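Putative flavoprotein decarboxylase (Streptomyces olivoviridis, PDB 6JLS) catalyses the FMN-dependent decarboxylation of cysteine in the biosynthesis of thioviridamide. Local coordinates at the interface of chains A and B. Numbering follows the deposited sequence. Chains: chain A/B, Putative flavoprotein decarboxylase.

Contacts 1 and 2 are neighbouring parts of one interface between copies of the protein, their C-alpha centres about 7 Å apart. They share A:Met123, near the end of helix 117-124, and B:Val145 in helix 143-154. Contact 1 is the more polar, bringing the residue that follows helix 143-154 of chain A to the start of the same helix in chain B. Contact 2 is apolar and sulfur-rich and borders residues that line the FMN pocket. Unlike elements meet in both, as the lack of an exact two-fold allows. Assembly and cofactor site are therefore probably linked in the twelve-copy particle.

Contact 1: the interface of chains A and B. Residues chain A 109, 122-123, 125, 154-155, 157; chain B 138, 142-145.
The flat carboxylate of A:Glu155 meets B:Lys142, B:Pro143 and B:Ala144, while further back along the same side chain CB lies over the centre of one face of the A:Phe157 ring, 3.6 Å above its plane. The ring is thus a second-shell support on the chain A side; its tip, CZ, is turned towards B:Lys142 CE at 4.4 Å. The carboxylate divides its work between its oxygens. OE2 accepts the backbone N-H of B:Ala144 (N to OE2 2.5 Å), a short bond that meets the oxygen nearly end-on to its C-O bond but is bent at the hydrogen, 133°. OE1 lies beside the aliphatic part of B:Lys142, and the carboxylate carbon CD packs on CD of the B:Pro143 ring at 3.7 Å. A bend at chi2 (-68°) of A:Glu155 brings the carboxylate round to the first turn of helix 143-154 of chain B. There it caps the helix, whose N-terminal end would be expected to favour a negative charge. B:Lys142 crosses the glutamate side chain at about a right angle and carries its amine past it: NZ is 5.2 Å from A:Glu155 OE1, too far for a salt bridge. Instead NZ donates to the carbonyl of B:Ala138 in its own chain (NZ to O 3.0 Å), approaching almost in line with the C=O bond, although B:Ala138 is poorly ordered. Its reach to the carbonyl O of A:Ala125 is weak. The lysine methylenes also pass the backbone of A:Met123. Beyond them the A:Met123 chain, bent at chi3 (64°), sets its CE methyl against CG2 of B:Val145 at 3.5 Å. Together these contacts join the segment after one copy's helix 143-154 to the start of the next copy's, a head-to-tail junction that probably helps build the oligomer typical of this flavoprotein family.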
ATOM      1  N   LEU A 109     -20.544 -27.820   2.243  1.00 25.47           N
ATOM      2  CA  LEU A 109     -21.784 -28.167   1.554  1.00 25.73           C
ATOM      3  C   LEU A 109     -22.626 -29.088   2.417  1.00 32.36           C
ATOM      4  O   LEU A 109     -23.829 -28.864   2.592  1.00 30.23           O
ATOM      5  CB  LEU A 109     -21.486 -28.832   0.214  1.00 22.29           C
ATOM      6  CG  LEU A 109     -20.713 -27.998  -0.808  1.00 26.62           C
ATOM      7  CD1 LEU A 109     -20.274 -28.838  -2.021  1.00 22.27           C
ATOM      8  CD2 LEU A 109     -21.549 -26.804  -1.247  1.00 22.31           C
ATOM      9  N   VAL A 122     -23.398 -24.324  -5.762  1.00 39.95           N
ATOM     10  CA  VAL A 122     -23.906 -25.679  -5.562  1.00 37.53           C
ATOM     11  C   VAL A 122     -25.233 -25.635  -4.820  1.00 41.73           C
ATOM     12  O   VAL A 122     -26.214 -26.262  -5.235  1.00 47.22           O
ATOM     13  CB  VAL A 122     -22.871 -26.549  -4.820  1.00 31.21           C
ATOM     14  CG1 VAL A 122     -23.487 -27.922  -4.423  1.00 26.47           C
ATOM     15  CG2 VAL A 122     -21.635 -26.748  -5.680  1.00 28.47           C
ATOM     16  N   MET A 123     -25.293 -24.878  -3.721  1.00 37.93           N
ATOM     17  CA  MET A 123     -26.522 -24.861  -2.932  1.00 39.19           C
ATOM     18  C   MET A 123     -27.676 -24.165  -3.647  1.00 46.39           C
ATOM     19  O   MET A 123     -28.830 -24.384  -3.271  1.00 48.63           O
ATOM     20  CB  MET A 123     -26.280 -24.214  -1.574  1.00 40.71           C
ATOM     21  CG  MET A 123     -25.488 -25.101  -0.650  1.00 54.02           C
ATOM     22  SD  MET A 123     -25.480 -24.489   1.034  1.00 60.12           S
ATOM     23  CE  MET A 123     -27.233 -24.631   1.424  1.00 52.09           C
ATOM     24  N   ALA A 125     -28.106 -24.619  -6.982  1.00 42.31           N
ATOM     25  CA  ALA A 125     -28.350 -25.375  -8.193  1.00 47.43           C
ATOM     26  C   ALA A 125     -29.483 -26.369  -7.988  1.00 54.74           C
ATOM     27  O   ALA A 125     -29.584 -27.020  -6.942  1.00 49.99           O
ATOM     28  CB  ALA A 125     -27.080 -26.108  -8.627  1.00 44.22           C
ATOM     29  N   ALA A 154     -27.632 -37.432   0.706  1.00 39.19           N
ATOM     30  CA  ALA A 154     -29.007 -37.114   1.042  1.00 37.75           C
ATOM     31  C   ALA A 154     -29.495 -35.855   0.331  1.00 44.45           C
ATOM     32  O   ALA A 154     -30.698 -35.734   0.089  1.00 42.97           O
ATOM     33  CB  ALA A 154     -29.143 -36.956   2.557  1.00 29.85           C
ATOM     34  N   GLU A 155     -28.593 -34.911   0.012  1.00 47.85           N
ATOM     35  CA  GLU A 155     -28.914 -33.758  -0.825  1.00 41.12           C
ATOM     36  C   GLU A 155     -29.295 -34.147  -2.243  1.00 38.42           C
ATOM     37  O   GLU A 155     -29.754 -33.285  -3.001  1.00 39.82           O
ATOM     38  CB  GLU A 155     -27.727 -32.780  -0.917  1.00 37.26           C
ATOM     39  CG  GLU A 155     -27.373 -32.088   0.367  1.00 42.39           C
ATOM     40  CD  GLU A 155     -28.440 -31.112   0.831  1.00 48.28           C
ATOM     41  OE1 GLU A 155     -28.983 -30.371  -0.007  1.00 53.13           O
ATOM     42  OE2 GLU A 155     -28.743 -31.085   2.042  1.00 46.49           O
ATOM     43  N   PHE A 157     -26.927 -35.211  -4.262  1.00 40.77           N
ATOM     44  CA  PHE A 157     -25.690 -35.053  -5.011  1.00 33.30           C
ATOM     45  C   PHE A 157     -25.079 -36.418  -5.316  1.00 38.95           C
ATOM     46  O   PHE A 157     -25.217 -37.375  -4.548  1.00 40.38           O
ATOM     47  CB  PHE A 157     -24.684 -34.197  -4.218  1.00 31.19           C
ATOM     48  CG  PHE A 157     -25.171 -32.801  -3.886  1.00 30.21           C
ATOM     49  CD1 PHE A 157     -26.229 -32.218  -4.588  1.00 32.21           C
ATOM     50  CD2 PHE A 157     -24.550 -32.058  -2.883  1.00 36.64           C
ATOM     51  CE1 PHE A 157     -26.672 -30.924  -4.290  1.00 33.01           C
ATOM     52  CE2 PHE A 157     -24.989 -30.751  -2.582  1.00 34.26           C
ATOM     53  CZ  PHE A 157     -26.055 -30.194  -3.292  1.00 35.20           C
TER
ATOM     54  N   ALA B 138     -34.649 -22.078  -3.546  1.00 95.75           N
ATOM     55  CA  ALA B 138     -33.774 -23.151  -4.016  1.00 99.03           C
ATOM     56  C   ALA B 138     -32.778 -23.600  -2.952  1.00 99.46           C
ATOM     57  O   ALA B 138     -32.132 -24.642  -3.128  1.00100.71           O
ATOM     58  CB  ALA B 138     -33.013 -22.709  -5.270  1.00 98.33           C
ATOM     59  N   LYS B 142     -33.501 -27.270   0.760  1.00 54.26           N
ATOM     60  CA  LYS B 142     -32.385 -28.202   0.777  1.00 42.10           C
ATOM     61  C   LYS B 142     -32.334 -28.923   2.125  1.00 44.39           C
ATOM     62  O   LYS B 142     -32.467 -28.283   3.173  1.00 48.08           O
ATOM     63  CB  LYS B 142     -31.069 -27.461   0.532  1.00 40.29           C
ATOM     64  CG  LYS B 142     -30.808 -27.004  -0.911  1.00 48.21           C
ATOM     65  CD  LYS B 142     -29.714 -27.849  -1.578  1.00 53.96           C
ATOM     66  CE  LYS B 142     -29.495 -27.468  -3.036  1.00 59.06           C
ATOM     67  NZ  LYS B 142     -30.788 -27.284  -3.752  1.00 64.99           N
ATOM     68  N   PRO B 143     -32.151 -30.250   2.133  1.00 38.27           N
ATOM     69  CA  PRO B 143     -32.089 -30.983   3.415  1.00 29.31           C
ATOM     70  C   PRO B 143     -31.119 -30.401   4.434  1.00 35.92           C
ATOM     71  O   PRO B 143     -31.446 -30.330   5.631  1.00 28.33           O
ATOM     72  CB  PRO B 143     -31.656 -32.388   2.981  1.00 30.05           C
ATOM     73  CG  PRO B 143     -32.185 -32.523   1.575  1.00 31.19           C
ATOM     74  CD  PRO B 143     -32.101 -31.148   0.965  1.00 37.68           C
ATOM     75  N   ALA B 144     -29.927 -29.989   3.998  1.00 31.11           N
ATOM     76  CA  ALA B 144     -28.936 -29.506   4.952  1.00 27.88           C
ATOM     77  C   ALA B 144     -29.429 -28.252   5.661  1.00 29.40           C
ATOM     78  O   ALA B 144     -29.146 -28.055   6.849  1.00 28.95           O
ATOM     79  CB  ALA B 144     -27.604 -29.246   4.254  1.00 30.60           C
ATOM     80  N   VAL B 145     -30.192 -27.406   4.958  1.00 32.09           N
ATOM     81  CA  VAL B 145     -30.711 -26.189   5.576  1.00 32.59           C
ATOM     82  C   VAL B 145     -31.859 -26.517   6.525  1.00 36.42           C
ATOM     83  O   VAL B 145     -31.960 -25.939   7.618  1.00 36.70           O
ATOM     84  CB  VAL B 145     -31.131 -25.175   4.495  1.00 31.71           C
ATOM     85  CG1 VAL B 145     -31.780 -23.949   5.115  1.00 27.84           C
ATOM     86  CG2 VAL B 145     -29.931 -24.746   3.696  1.00 33.33           C
TER

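Contact 2: the interface of chains A and B. Residues chain A 112, 114-115, 123-124; chain B 103-104, 139, 145.
The loop between helices 103-110 and 117-124 of chain A, with A:Gly112 and A:Cys114, faces the start of helix 103-110 of chain B, while the end of helix 117-124 of chain A meets helices 137-140 and 143-154 of chain B. The protein belongs to the homo-oligomeric flavin-containing cysteine decarboxylases: B:Ala103 and B:Ala104 lie in its counterpart of the family's PASANT motif, and B:Met139 in the PxMNxxM motif. Sulfur atoms and methyl groups make the core. SG of A:Cys114 lies 3.8 Å from the thioether SD of B:Met139 and also touches the CB methyl of B:Ala103 at 3.9 Å. The thiol holds the crowded position between backbone N and carbonyl carbon (chi1 45°), which turns it towards chain B. B:Met139 crosses A:Met123 at about a right angle. Its SD rests against CB of A:Met123 (3.8 Å) and lies near that residue's terminal methyl CE at 3.9 Å, so the thioether is lined by both ends of one methionine as well as by the cysteine. Nearer its root, CG of B:Met139 abuts the carbonyl O of A:Met123 at 3.3 Å. B:Met139 is poorly ordered, so all its contacts are less certain than the rest. A:Met123 CE also keeps its contact with B:Val145. Alongside, the CB methyl of B:Ala104 lies near the backbone carbonyl O of A:Cys114. Water mediates the polar link: the A:Gly112 carbonyl points towards the oxygen of B:Ala103, whose own C=O is turned aside; they do not bond directly, and water 1 bridges them, 2.7 Å from A:Gly112 O and 3.0 Å from B:Ala103 O, with the two oxygens about 73° apart as seen from the water. B:Ala103, B:Ala104 and B:Met139 line the FMN pocket of their chain, and A:Cys114, itself an FMN-binding residue, probably reaches the cofactor held by this neighbouring copy.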
ATOM      1  N   GLY A 112     -24.485 -27.017   4.928  1.00 29.59           N
ATOM      2  CA  GLY A 112     -25.195 -25.832   4.471  1.00 29.07           C
ATOM      3  C   GLY A 112     -24.501 -24.505   4.725  1.00 33.73           C
ATOM      4  O   GLY A 112     -25.190 -23.490   4.882  1.00 34.28           O
ATOM      5  N   CYS A 114     -22.586 -22.006   2.904  1.00 31.04           N
ATOM      6  CA  CYS A 114     -22.110 -21.491   1.615  1.00 33.45           C
ATOM      7  C   CYS A 114     -21.483 -20.110   1.797  1.00 32.59           C
ATOM      8  O   CYS A 114     -22.099 -19.084   1.535  1.00 37.11           O
ATOM      9  CB  CYS A 114     -23.245 -21.450   0.606  1.00 31.14           C
ATOM     10  SG  CYS A 114     -24.744 -20.748   1.321  1.00 41.05           S
ATOM     11  N   ASP A 115     -20.219 -20.091   2.217  1.00 28.32           N
ATOM     12  CA  ASP A 115     -19.537 -18.835   2.489  1.00 33.26           C
ATOM     13  C   ASP A 115     -18.663 -18.342   1.329  1.00 41.30           C
ATOM     14  O   ASP A 115     -18.002 -17.311   1.469  1.00 46.22           O
ATOM     15  CB  ASP A 115     -18.693 -18.967   3.760  1.00 37.03           C
ATOM     16  CG  ASP A 115     -17.515 -19.910   3.590  1.00 44.17           C
ATOM     17  OD1 ASP A 115     -17.429 -20.601   2.552  1.00 49.36           O
ATOM     18  OD2 ASP A 115     -16.665 -19.960   4.501  1.00 50.69           O
ATOM     19  N   MET A 123     -25.293 -24.878  -3.721  1.00 37.93           N
ATOM     20  CA  MET A 123     -26.522 -24.861  -2.932  1.00 39.19           C
ATOM     21  C   MET A 123     -27.676 -24.165  -3.647  1.00 46.39           C
ATOM     22  O   MET A 123     -28.830 -24.384  -3.271  1.00 48.63           O
ATOM     23  CB  MET A 123     -26.280 -24.214  -1.574  1.00 40.71           C
ATOM     24  CG  MET A 123     -25.488 -25.101  -0.650  1.00 54.02           C
ATOM     25  SD  MET A 123     -25.480 -24.489   1.034  1.00 60.12           S
ATOM     26  CE  MET A 123     -27.233 -24.631   1.424  1.00 52.09           C
ATOM     27  N   ALA A 124     -27.402 -23.346  -4.667  1.00 42.83           N
ATOM     28  CA  ALA A 124     -28.457 -22.735  -5.466  1.00 39.34           C
ATOM     29  C   ALA A 124     -28.876 -23.595  -6.650  1.00 41.56           C
ATOM     30  O   ALA A 124     -29.912 -23.321  -7.264  1.00 46.16           O
ATOM     31  CB  ALA A 124     -28.013 -21.353  -5.975  1.00 41.35           C
TER
ATOM     32  N   ALA B 103     -28.183 -18.235   4.790  1.00 29.26           N
ATOM     33  CA  ALA B 103     -27.937 -19.667   4.922  1.00 27.60           C
ATOM     34  C   ALA B 103     -26.610 -19.922   5.622  1.00 29.03           C
ATOM     35  O   ALA B 103     -26.516 -20.798   6.493  1.00 33.55           O
ATOM     36  CB  ALA B 103     -27.953 -20.337   3.546  1.00 28.43           C
ATOM     37  N   ALA B 104     -25.586 -19.126   5.281  1.00 26.56           N
ATOM     38  CA  ALA B 104     -24.249 -19.348   5.818  1.00 32.75           C
ATOM     39  C   ALA B 104     -24.228 -19.100   7.312  1.00 28.16           C
ATOM     40  O   ALA B 104     -23.678 -19.901   8.075  1.00 27.03           O
ATOM     41  CB  ALA B 104     -23.223 -18.460   5.105  1.00 28.28           C
ATOM     42  N   MET B 139     -32.644 -22.841  -1.865  1.00 90.15           N
ATOM     43  CA  MET B 139     -31.832 -23.209  -0.715  1.00 74.33           C
ATOM     44  C   MET B 139     -32.654 -23.602   0.505  1.00 67.31           C
ATOM     45  O   MET B 139     -32.234 -24.482   1.260  1.00 68.91           O
ATOM     46  CB  MET B 139     -30.896 -22.052  -0.338  1.00 65.87           C
ATOM     47  CG  MET B 139     -29.605 -22.017  -1.125  1.00 71.58           C
ATOM     48  SD  MET B 139     -28.249 -21.246  -0.191  1.00 86.28           S
ATOM     49  CE  MET B 139     -28.774 -19.527  -0.140  1.00 81.63           C
ATOM     50  N   VAL B 145     -30.192 -27.406   4.958  1.00 32.09           N
ATOM     51  CA  VAL B 145     -30.711 -26.189   5.576  1.00 32.59           C
ATOM     52  C   VAL B 145     -31.859 -26.517   6.525  1.00 36.42           C
ATOM     53  O   VAL B 145     -31.960 -25.939   7.618  1.00 36.70           O
ATOM     54  CB  VAL B 145     -31.131 -25.175   4.495  1.00 31.71           C
ATOM     55  CG1 VAL B 145     -31.780 -23.949   5.115  1.00 27.84           C
ATOM     56  CG2 VAL B 145     -29.931 -24.746   3.696  1.00 33.33           C
TER
HETATM   57  O   HOH W   1     -27.591 -23.558   6.103  1.00 31.75           O